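Local coordinates for protein haloacid dehalogenase-like hydrolase (Klebsiella pneumoniae subsp. pneumoniae, PDB 3PGV) that probably acts as a metal-dependent phosphatase of the Cof family within the HAD-like hydrolase superfamily, here with a calcium ion bound at its aspartate site, at residues R78-R88 against D91-N101; M183-N192 against L201-S209. All blocks are in the same frame, centred on the assembly; numbering follows the deposited sequence.

Interaction 1: R78-R88 against D91-N101; sequences RSYMITSNGAR and DSDGQQIFAHN. With EDO (1,2-ethanediol), chain K.
Arg88 and Asn101 form a strong polar pair: NH1 of Arg88 donates to OD1 of Asn101 at 2.6 Å. OD1 lies in the guanidinium plane, whereas the donor is tilted 29° from the amide plane of Asn101; NH2 adds a weak second bond to the same oxygen. CG anti to the carbonyl carbon (chi1 -63°) and a bend at chi2 bring the guanidinium there. CB of Ala99 then packs over one guanidinium face, 3.4 Å from NH1 of Arg88. The backbone is fixed alongside by N of His100, which donates to O of Ala87 at 2.7 Å. Beside that bond the Phe98 ring turns its edge to Gly86, CE1 lying 3.4 Å from O of that residue.

At the other end, NH2 of Arg78 makes a salt bridge with OD1 of Asp93 (2.9 Å), an exposed pair whose hydrogen bonds are weak in angle. The turn carrying Asp93 is shaped from within: OD1 of Asp91 accepts from N of Asp93 and N of Gln95 on opposite faces of its carboxylate, an Asx turn within a type I turn from Asp91 to Gly94.

Packing fills in between. The Tyr80 ring sets CE1 3.9 Å from CB of Asp91 and meets CG1 of Ile97 at its edge, while O1 of an ethanediol sits over its centre.

Arg88 and Ala99 form an antiparallel non-hydrogen-bonded pair, and a classic beta bulge sets Ala87 and Arg88 together opposite Thr83. Strands 88-90 and 96-99, each antiparallel to the one before, extend the otherwise parallel HAD core sheet at its edge.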
loop_
_atom_site.group_PDB
_atom_site.type_symbol
_atom_site.label_atom_id
_atom_site.label_comp_id
_atom_site.label_asym_id
_atom_site.label_seq_id
_atom_site.Cartn_x
_atom_site.Cartn_y
_atom_site.Cartn_z
ATOM N N ARG A 78 10.440 -12.075 10.976
ATOM C CA ARG A 78 10.803 -12.154 9.561
ATOM C C ARG A 78 9.509 -12.231 8.770
ATOM O O ARG A 78 8.650 -13.072 9.078
ATOM C CB ARG A 78 11.690 -13.412 9.280
ATOM C CG ARG A 78 12.821 -13.665 10.308
ATOM C CD ARG A 78 14.188 -13.177 9.857
ATOM N NE ARG A 78 14.625 -13.843 8.638
ATOM C CZ ARG A 78 15.689 -13.474 7.948
ATOM N NH1 ARG A 78 16.449 -12.475 8.372
ATOM N NH2 ARG A 78 15.996 -14.089 6.813
ATOM N N SER A 79 9.328 -11.333 7.795
ATOM C CA SER A 79 8.079 -11.269 7.029
ATOM C C SER A 79 8.306 -10.772 5.616
ATOM O O SER A 79 9.269 -10.043 5.363
ATOM C CB SER A 79 7.071 -10.361 7.733
ATOM O OG SER A 79 7.611 -9.065 7.940
ATOM N N TYR A 80 7.378 -11.112 4.692
ATOM C CA TYR A 80 7.400 -10.578 3.336
ATOM C C TYR A 80 6.849 -9.147 3.378
ATOM O O TYR A 80 5.919 -8.860 4.154
ATOM C CB TYR A 80 6.556 -11.436 2.393
ATOM C CG TYR A 80 7.294 -12.631 1.829
ATOM C CD1 TYR A 80 8.201 -12.485 0.783
ATOM C CD2 TYR A 80 7.024 -13.919 2.282
ATOM C CE1 TYR A 80 8.875 -13.583 0.253
ATOM C CE2 TYR A 80 7.671 -15.027 1.740
ATOM C CZ TYR A 80 8.598 -14.855 0.723
ATOM O OH TYR A 80 9.244 -15.948 0.183
HETATM N N MSE A 81 7.443 -8.248 2.593
HETATM C CA MSE A 81 7.052 -6.845 2.587
HETATM C C MSE A 81 6.535 -6.443 1.208
HETATM O O MSE A 81 7.284 -6.500 0.224
HETATM C CB MSE A 81 8.253 -5.966 2.998
HETATM C CG MSE A 81 7.908 -4.495 3.181
HETATM SE SE MSE A 81 6.703 -4.145 4.700
HETATM C CE MSE A 81 7.685 -5.075 6.098
ATOM N N ILE A 82 5.237 -6.082 1.125
ATOM C CA ILE A 82 4.622 -5.578 -0.106
ATOM C C ILE A 82 4.675 -4.063 -0.058
ATOM O O ILE A 82 4.123 -3.469 0.868
ATOM C CB ILE A 82 3.153 -6.083 -0.239
ATOM C CG1 ILE A 82 3.089 -7.607 -0.393
ATOM C CG2 ILE A 82 2.418 -5.368 -1.374
ATOM C CD1 ILE A 82 1.680 -8.170 -0.288
ATOM N N THR A 83 5.376 -3.428 -1.017
ATOM C CA THR A 83 5.449 -1.958 -1.067
ATOM C C THR A 83 4.936 -1.419 -2.411
ATOM O O THR A 83 4.608 -2.206 -3.300
ATOM C CB THR A 83 6.856 -1.463 -0.734
ATOM O OG1 THR A 83 7.781 -1.975 -1.701
ATOM C CG2 THR A 83 7.288 -1.828 0.691
ATOM N N SER A 84 4.817 -0.079 -2.535
ATOM C CA SER A 84 4.273 0.589 -3.737
ATOM C C SER A 84 2.965 -0.078 -4.223
ATOM O O SER A 84 2.756 -0.250 -5.429
ATOM C CB SER A 84 5.315 0.647 -4.855
ATOM O OG SER A 84 6.378 1.530 -4.533
ATOM N N ASN A 85 2.086 -0.451 -3.256
ATOM C CA ASN A 85 0.766 -1.052 -3.505
ATOM C C ASN A 85 0.831 -2.325 -4.321
ATOM O O ASN A 85 -0.033 -2.564 -5.148
ATOM C CB ASN A 85 -0.181 -0.040 -4.143
ATOM C CG ASN A 85 -0.497 1.112 -3.251
ATOM O OD1 ASN A 85 -0.980 0.945 -2.135
ATOM N ND2 ASN A 85 -0.319 2.307 -3.756
ATOM N N GLY A 86 1.848 -3.148 -4.069
ATOM C CA GLY A 86 1.993 -4.435 -4.747
ATOM C C GLY A 86 2.930 -4.435 -5.935
ATOM O O GLY A 86 3.147 -5.478 -6.537
ATOM N N ALA A 87 3.495 -3.271 -6.295
ATOM C CA ALA A 87 4.434 -3.201 -7.422
ATOM C C ALA A 87 5.770 -3.848 -7.054
ATOM O O ALA A 87 6.505 -4.280 -7.935
ATOM C CB ALA A 87 4.640 -1.758 -7.846
ATOM N N ARG A 88 6.060 -3.961 -5.736
ATOM C CA ARG A 88 7.294 -4.564 -5.252
ATOM C C ARG A 88 7.003 -5.566 -4.134
ATOM O O ARG A 88 6.115 -5.341 -3.310
ATOM C CB ARG A 88 8.259 -3.472 -4.705
ATOM C CG ARG A 88 8.744 -2.436 -5.732
ATOM C CD ARG A 88 9.763 -3.011 -6.677
ATOM N NE ARG A 88 10.430 -1.975 -7.474
ATOM C CZ ARG A 88 9.951 -1.492 -8.619
ATOM N NH1 ARG A 88 8.772 -1.900 -9.078
ATOM N NH2 ARG A 88 10.630 -0.576 -9.295
ATOM N N ASP A 91 11.706 -10.033 0.432
ATOM C CA ASP A 91 11.701 -11.034 1.489
ATOM C C ASP A 91 12.275 -10.420 2.775
ATOM O O ASP A 91 12.669 -9.249 2.770
ATOM C CB ASP A 91 12.479 -12.314 1.065
ATOM C CG ASP A 91 13.969 -12.120 0.784
ATOM O OD1 ASP A 91 14.525 -11.071 1.196
ATOM O OD2 ASP A 91 14.595 -13.055 0.237
ATOM N N SER A 92 12.350 -11.210 3.865
ATOM C CA SER A 92 12.855 -10.726 5.160
ATOM C C SER A 92 14.327 -10.265 5.123
ATOM O O SER A 92 14.756 -9.550 6.023
ATOM C CB SER A 92 12.653 -11.776 6.239
ATOM O OG SER A 92 13.163 -13.033 5.832
ATOM N N ASP A 93 15.076 -10.628 4.058
ATOM C CA ASP A 93 16.489 -10.248 3.916
ATOM C C ASP A 93 16.709 -9.012 3.041
ATOM O O ASP A 93 17.866 -8.637 2.772
ATOM C CB ASP A 93 17.321 -11.438 3.412
ATOM C CG ASP A 93 17.438 -12.537 4.439
ATOM O OD1 ASP A 93 17.819 -12.230 5.601
ATOM O OD2 ASP A 93 17.093 -13.701 4.110
ATOM N N GLY A 94 15.611 -8.380 2.615
ATOM C CA GLY A 94 15.672 -7.172 1.804
ATOM C C GLY A 94 15.874 -7.441 0.330
ATOM O O GLY A 94 16.113 -6.508 -0.448
ATOM N N GLN A 95 15.782 -8.718 -0.073
ATOM C CA GLN A 95 15.946 -9.108 -1.471
ATOM C C GLN A 95 14.635 -8.876 -2.227
ATOM O O GLN A 95 13.570 -9.299 -1.756
ATOM C CB GLN A 95 16.406 -10.582 -1.575
ATOM C CG GLN A 95 17.715 -10.869 -0.788
ATOM C CD GLN A 95 18.143 -12.328 -0.815
ATOM O OE1 GLN A 95 19.326 -12.644 -0.946
ATOM N NE2 GLN A 95 17.202 -13.245 -0.630
ATOM N N GLN A 96 14.694 -8.114 -3.338
ATOM C CA GLN A 96 13.527 -7.804 -4.137
ATOM C C GLN A 96 13.118 -9.040 -4.929
ATOM O O GLN A 96 13.865 -9.481 -5.803
ATOM C CB GLN A 96 13.825 -6.636 -5.086
ATOM C CG GLN A 96 12.601 -6.174 -5.873
ATOM C CD GLN A 96 12.961 -5.099 -6.857
ATOM O OE1 GLN A 96 12.993 -3.916 -6.534
ATOM N NE2 GLN A 96 13.264 -5.487 -8.066
ATOM N N ILE A 97 11.958 -9.640 -4.586
ATOM C CA ILE A 97 11.469 -10.829 -5.289
ATOM C C ILE A 97 10.954 -10.461 -6.677
ATOM O O ILE A 97 11.310 -11.117 -7.656
ATOM C CB ILE A 97 10.418 -11.596 -4.454
ATOM C CG1 ILE A 97 11.002 -12.028 -3.064
ATOM C CG2 ILE A 97 9.854 -12.808 -5.246
ATOM C CD1 ILE A 97 12.358 -12.812 -3.118
ATOM N N PHE A 98 10.142 -9.388 -6.772
ATOM C CA PHE A 98 9.654 -8.920 -8.060
ATOM C C PHE A 98 9.447 -7.415 -8.110
ATOM O O PHE A 98 9.333 -6.768 -7.083
ATOM C CB PHE A 98 8.376 -9.681 -8.508
ATOM C CG PHE A 98 7.133 -9.459 -7.663
ATOM C CD1 PHE A 98 6.466 -8.233 -7.685
ATOM C CD2 PHE A 98 6.523 -10.521 -7.008
ATOM C CE1 PHE A 98 5.266 -8.052 -6.982
ATOM C CE2 PHE A 98 5.319 -10.345 -6.321
ATOM C CZ PHE A 98 4.704 -9.104 -6.302
ATOM N N ALA A 99 9.425 -6.867 -9.321
ATOM C CA ALA A 99 9.160 -5.468 -9.579
ATOM C C ALA A 99 8.206 -5.394 -10.758
ATOM O O ALA A 99 8.580 -5.755 -11.883
ATOM C CB ALA A 99 10.458 -4.741 -9.907
ATOM N N HIS A 100 6.944 -5.090 -10.484
ATOM C CA HIS A 100 5.935 -5.003 -11.529
ATOM C C HIS A 100 5.611 -3.551 -11.823
ATOM O O HIS A 100 4.907 -2.899 -11.060
ATOM C CB HIS A 100 4.689 -5.814 -11.160
ATOM C CG HIS A 100 4.956 -7.284 -11.018
ATOM N ND1 HIS A 100 4.157 -8.091 -10.221
ATOM C CD2 HIS A 100 5.960 -8.039 -11.535
ATOM C CE1 HIS A 100 4.656 -9.314 -10.334
ATOM N NE2 HIS A 100 5.735 -9.334 -11.125
ATOM N N ASN A 101 6.221 -3.020 -12.874
ATOM C CA ASN A 101 6.170 -1.603 -13.188
ATOM C C ASN A 101 5.090 -1.235 -14.175
ATOM O O ASN A 101 4.525 -2.098 -14.832
ATOM C CB ASN A 101 7.550 -1.135 -13.695
ATOM C CG ASN A 101 8.631 -1.300 -12.684
ATOM O OD1 ASN A 101 8.466 -0.976 -11.510
ATOM N ND2 ASN A 101 9.767 -1.795 -13.116
HETATM C C1 EDO K . 9.838 -14.163 5.066
HETATM O O1 EDO K . 10.480 -14.039 3.795
HETATM C C2 EDO K . 10.173 -15.518 5.683
HETATM O O2 EDO K . 9.767 -15.532 7.062
#

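Interaction 2: M183-N192 against L201-S209; sequences MNARWGDRVN and LEVMAGGVS
Met183, a selenomethionine near the end of helix 173-187, drives its methyl into the tight side of the contact: CE lies 3.6 Å from CD2 of Leu201, the two chains meeting tip to tip, and equally close to CG2 of Val203. The other branch of Val203, CG1, stands anti to the backbone N (chi1 -173°), which brings it 3.9 Å from CB of Val191. Beside this apolar cluster the strands pair: N of Asn192 donates almost straight (177°) to O of Met204 at 2.7 Å, and N of Met204 returns a bond to O of Asn192.

Toward solvent the bonding weakens although the backbones stay close. N of Gly206 makes only a weak bond to O of Arg190, yet CA of Gly206 comes within 3.1 Å of O of Asp189 in a CA-H...O contact, where a CB would collide with that oxygen. The guanidinium of Arg190 turns to Asp103 and Asp105.

The side chain of Asn192 adds a bond of its own: ND2 donates in the carbonyl plane to O of Val208 (2.7 Å). A side-chain amide thus satisfies a backbone carbonyl of the type II turn from Ala205 to Val208, consistent with polar bonds holding the turn while apolar contacts seat the helix on the sheet.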
loop_
_atom_site.group_PDB
_atom_site.type_symbol
_atom_site.label_atom_id
_atom_site.label_comp_id
_atom_site.label_asym_id
_atom_site.label_seq_id
_atom_site.Cartn_x
_atom_site.Cartn_y
_atom_site.Cartn_z
HETATM N N MSE A 183 -8.540 8.807 -16.178
HETATM C CA MSE A 183 -7.458 7.842 -16.329
HETATM C C MSE A 183 -7.977 6.435 -16.471
HETATM O O MSE A 183 -7.515 5.714 -17.342
HETATM C CB MSE A 183 -6.443 7.964 -15.181
HETATM C CG MSE A 183 -5.709 9.319 -15.177
HETATM SE SE MSE A 183 -4.303 9.421 -13.874
HETATM C CE MSE A 183 -5.352 9.073 -12.261
ATOM N N ASN A 184 -9.027 6.065 -15.686
ATOM C CA ASN A 184 -9.683 4.750 -15.830
ATOM C C ASN A 184 -10.283 4.581 -17.214
ATOM O O ASN A 184 -10.104 3.532 -17.841
ATOM C CB ASN A 184 -10.756 4.524 -14.730
ATOM C CG ASN A 184 -10.158 4.156 -13.377
ATOM O OD1 ASN A 184 -9.099 3.512 -13.289
ATOM N ND2 ASN A 184 -10.872 4.467 -12.293
ATOM N N ALA A 185 -10.927 5.629 -17.733
ATOM C CA ALA A 185 -11.514 5.568 -19.080
ATOM C C ALA A 185 -10.416 5.519 -20.157
ATOM O O ALA A 185 -10.587 4.857 -21.176
ATOM C CB ALA A 185 -12.432 6.768 -19.310
ATOM N N ARG A 186 -9.289 6.220 -19.918
ATOM C CA ARG A 186 -8.183 6.295 -20.872
ATOM C C ARG A 186 -7.427 4.962 -21.038
ATOM O O ARG A 186 -7.109 4.582 -22.166
ATOM C CB ARG A 186 -7.215 7.424 -20.479
ATOM C CG ARG A 186 -6.031 7.570 -21.411
ATOM C CD ARG A 186 -5.264 8.831 -21.128
ATOM N NE ARG A 186 -4.078 8.910 -21.970
ATOM C CZ ARG A 186 -3.386 10.020 -22.173
ATOM N NH1 ARG A 186 -3.775 11.162 -21.621
ATOM N NH2 ARG A 186 -2.313 10.006 -22.950
ATOM N N TRP A 187 -7.185 4.234 -19.929
ATOM C CA TRP A 187 -6.333 3.045 -19.967
ATOM C C TRP A 187 -6.982 1.707 -19.615
ATOM O O TRP A 187 -6.418 0.651 -19.953
ATOM C CB TRP A 187 -5.063 3.270 -19.153
ATOM C CG TRP A 187 -4.149 4.282 -19.770
ATOM C CD1 TRP A 187 -3.496 4.179 -20.967
ATOM C CD2 TRP A 187 -3.722 5.519 -19.185
ATOM N NE1 TRP A 187 -2.707 5.288 -21.174
ATOM C CE2 TRP A 187 -2.796 6.110 -20.079
ATOM C CE3 TRP A 187 -4.008 6.176 -17.972
ATOM C CZ2 TRP A 187 -2.185 7.339 -19.819
ATOM C CZ3 TRP A 187 -3.399 7.396 -17.712
ATOM C CH2 TRP A 187 -2.519 7.979 -18.640
ATOM N N GLY A 188 -8.113 1.739 -18.909
ATOM C CA GLY A 188 -8.827 0.519 -18.528
ATOM C C GLY A 188 -7.989 -0.466 -17.733
ATOM O O GLY A 188 -7.342 -0.088 -16.745
ATOM N N ASP A 189 -7.961 -1.737 -18.197
ATOM C CA ASP A 189 -7.198 -2.855 -17.595
ATOM C C ASP A 189 -5.701 -2.561 -17.428
ATOM O O ASP A 189 -5.036 -3.248 -16.653
ATOM C CB ASP A 189 -7.351 -4.126 -18.463
ATOM C CG ASP A 189 -8.693 -4.801 -18.347
ATOM O OD1 ASP A 189 -9.538 -4.316 -17.554
ATOM O OD2 ASP A 189 -8.896 -5.839 -19.023
ATOM N N ARG A 190 -5.147 -1.652 -18.257
ATOM C CA ARG A 190 -3.706 -1.370 -18.275
ATOM C C ARG A 190 -3.202 -0.633 -17.016
ATOM O O ARG A 190 -1.987 -0.571 -16.786
ATOM C CB ARG A 190 -3.319 -0.601 -19.537
ATOM C CG ARG A 190 -3.611 -1.342 -20.821
ATOM C CD ARG A 190 -3.001 -0.628 -22.007
ATOM N NE ARG A 190 -1.538 -0.659 -21.954
ATOM C CZ ARG A 190 -0.756 0.253 -22.517
ATOM N NH1 ARG A 190 -1.285 1.296 -23.138
ATOM N NH2 ARG A 190 0.555 0.163 -22.410
ATOM N N VAL A 191 -4.121 -0.075 -16.214
ATOM C CA VAL A 191 -3.754 0.636 -14.980
ATOM C C VAL A 191 -4.605 0.174 -13.808
ATOM O O VAL A 191 -5.732 -0.294 -13.997
ATOM C CB VAL A 191 -3.831 2.208 -15.128
ATOM C CG1 VAL A 191 -2.781 2.733 -16.097
ATOM C CG2 VAL A 191 -5.244 2.670 -15.533
ATOM N N ASN A 192 -4.083 0.343 -12.600
ATOM C CA ASN A 192 -4.851 0.246 -11.392
ATOM C C ASN A 192 -4.811 1.621 -10.727
ATOM O O ASN A 192 -3.742 2.060 -10.263
ATOM C CB ASN A 192 -4.301 -0.819 -10.445
ATOM C CG ASN A 192 -4.980 -0.788 -9.067
ATOM O OD1 ASN A 192 -6.131 -0.334 -8.911
ATOM N ND2 ASN A 192 -4.273 -1.230 -8.044
ATOM N N LEU A 201 -3.989 10.414 -5.117
ATOM C CA LEU A 201 -4.538 9.516 -6.140
ATOM C C LEU A 201 -3.400 8.777 -6.812
ATOM O O LEU A 201 -2.541 9.408 -7.427
ATOM C CB LEU A 201 -5.344 10.336 -7.173
ATOM C CG LEU A 201 -6.042 9.533 -8.287
ATOM C CD1 LEU A 201 -7.002 8.484 -7.700
ATOM C CD2 LEU A 201 -6.767 10.455 -9.234
ATOM N N GLU A 202 -3.353 7.441 -6.648
ATOM C CA GLU A 202 -2.220 6.627 -7.094
ATOM C C GLU A 202 -2.509 5.795 -8.314
ATOM O O GLU A 202 -3.648 5.335 -8.512
ATOM C CB GLU A 202 -1.712 5.742 -5.948
ATOM C CG GLU A 202 -1.612 6.501 -4.631
ATOM C CD GLU A 202 -0.748 5.870 -3.567
ATOM O OE1 GLU A 202 -0.029 4.895 -3.878
ATOM O OE2 GLU A 202 -0.690 6.434 -2.458
ATOM N N VAL A 203 -1.463 5.568 -9.147
ATOM C CA VAL A 203 -1.592 4.754 -10.355
ATOM C C VAL A 203 -0.508 3.714 -10.402
ATOM O O VAL A 203 0.675 4.054 -10.401
ATOM C CB VAL A 203 -1.623 5.608 -11.668
ATOM C CG1 VAL A 203 -1.933 4.728 -12.878
ATOM C CG2 VAL A 203 -2.632 6.748 -11.562
HETATM N N MSE A 204 -0.906 2.439 -10.441
HETATM C CA MSE A 204 0.006 1.312 -10.608
HETATM C C MSE A 204 -0.353 0.595 -11.909
HETATM O O MSE A 204 -1.393 0.888 -12.505
HETATM C CB MSE A 204 -0.114 0.323 -9.416
HETATM C CG MSE A 204 0.584 0.790 -8.140
HETATM SE SE MSE A 204 -0.264 2.319 -7.289
HETATM C CE MSE A 204 -2.136 1.620 -7.065
ATOM N N ALA A 205 0.490 -0.361 -12.348
ATOM C CA ALA A 205 0.201 -1.144 -13.571
ATOM C C ALA A 205 -1.029 -1.978 -13.357
ATOM O O ALA A 205 -1.335 -2.340 -12.218
ATOM C CB ALA A 205 1.382 -2.048 -13.903
ATOM N N GLY A 206 -1.745 -2.276 -14.438
ATOM C CA GLY A 206 -2.900 -3.155 -14.373
ATOM C C GLY A 206 -2.500 -4.530 -13.892
ATOM O O GLY A 206 -1.470 -5.069 -14.321
ATOM N N GLY A 207 -3.246 -5.051 -12.936
ATOM C CA GLY A 207 -2.931 -6.335 -12.335
ATOM C C GLY A 207 -2.031 -6.198 -11.125
ATOM O O GLY A 207 -1.665 -7.191 -10.500
ATOM N N VAL A 208 -1.684 -4.980 -10.779
ATOM C CA VAL A 208 -0.868 -4.712 -9.604
ATOM C C VAL A 208 -1.741 -4.089 -8.507
ATOM O O VAL A 208 -2.404 -3.086 -8.749
ATOM C CB VAL A 208 0.337 -3.807 -9.950
ATOM C CG1 VAL A 208 1.062 -3.334 -8.685
ATOM C CG2 VAL A 208 1.293 -4.503 -10.904
ATOM N N SER A 209 -1.788 -4.730 -7.336
ATOM C CA SER A 209 -2.491 -4.232 -6.150
ATOM C C SER A 209 -1.964 -4.979 -4.947
ATOM O O SER A 209 -1.248 -5.974 -5.117
ATOM C CB SER A 209 -4.006 -4.440 -6.272
ATOM O OG SER A 209 -4.371 -5.789 -6.041
#

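In the fold
Interaction 1 is a surface contact at the edge of the eight-stranded core sheet, whereas interaction 2 is largely buried and joins a helix and an edge hairpin of the six-stranded sheet. Their chemistry follows: charged and amide groups of arginine, aspartate and asparagine dominate in 78-88 with 91-101, apolar side chains and regular strand pairing in 183-192 with 201-209. Though their centres are about 20 Å apart, the two meet where the loop after strand 80-83 touches strand 200-205 and the turn after it: CG1 of Val208 packs 3.4 Å from N of Ala87, and ND2 of Asn85 makes a weak hydrogen bond to OE1 of Glu202, which has a salt bridge to Lys165. That junction lies near the calcium site.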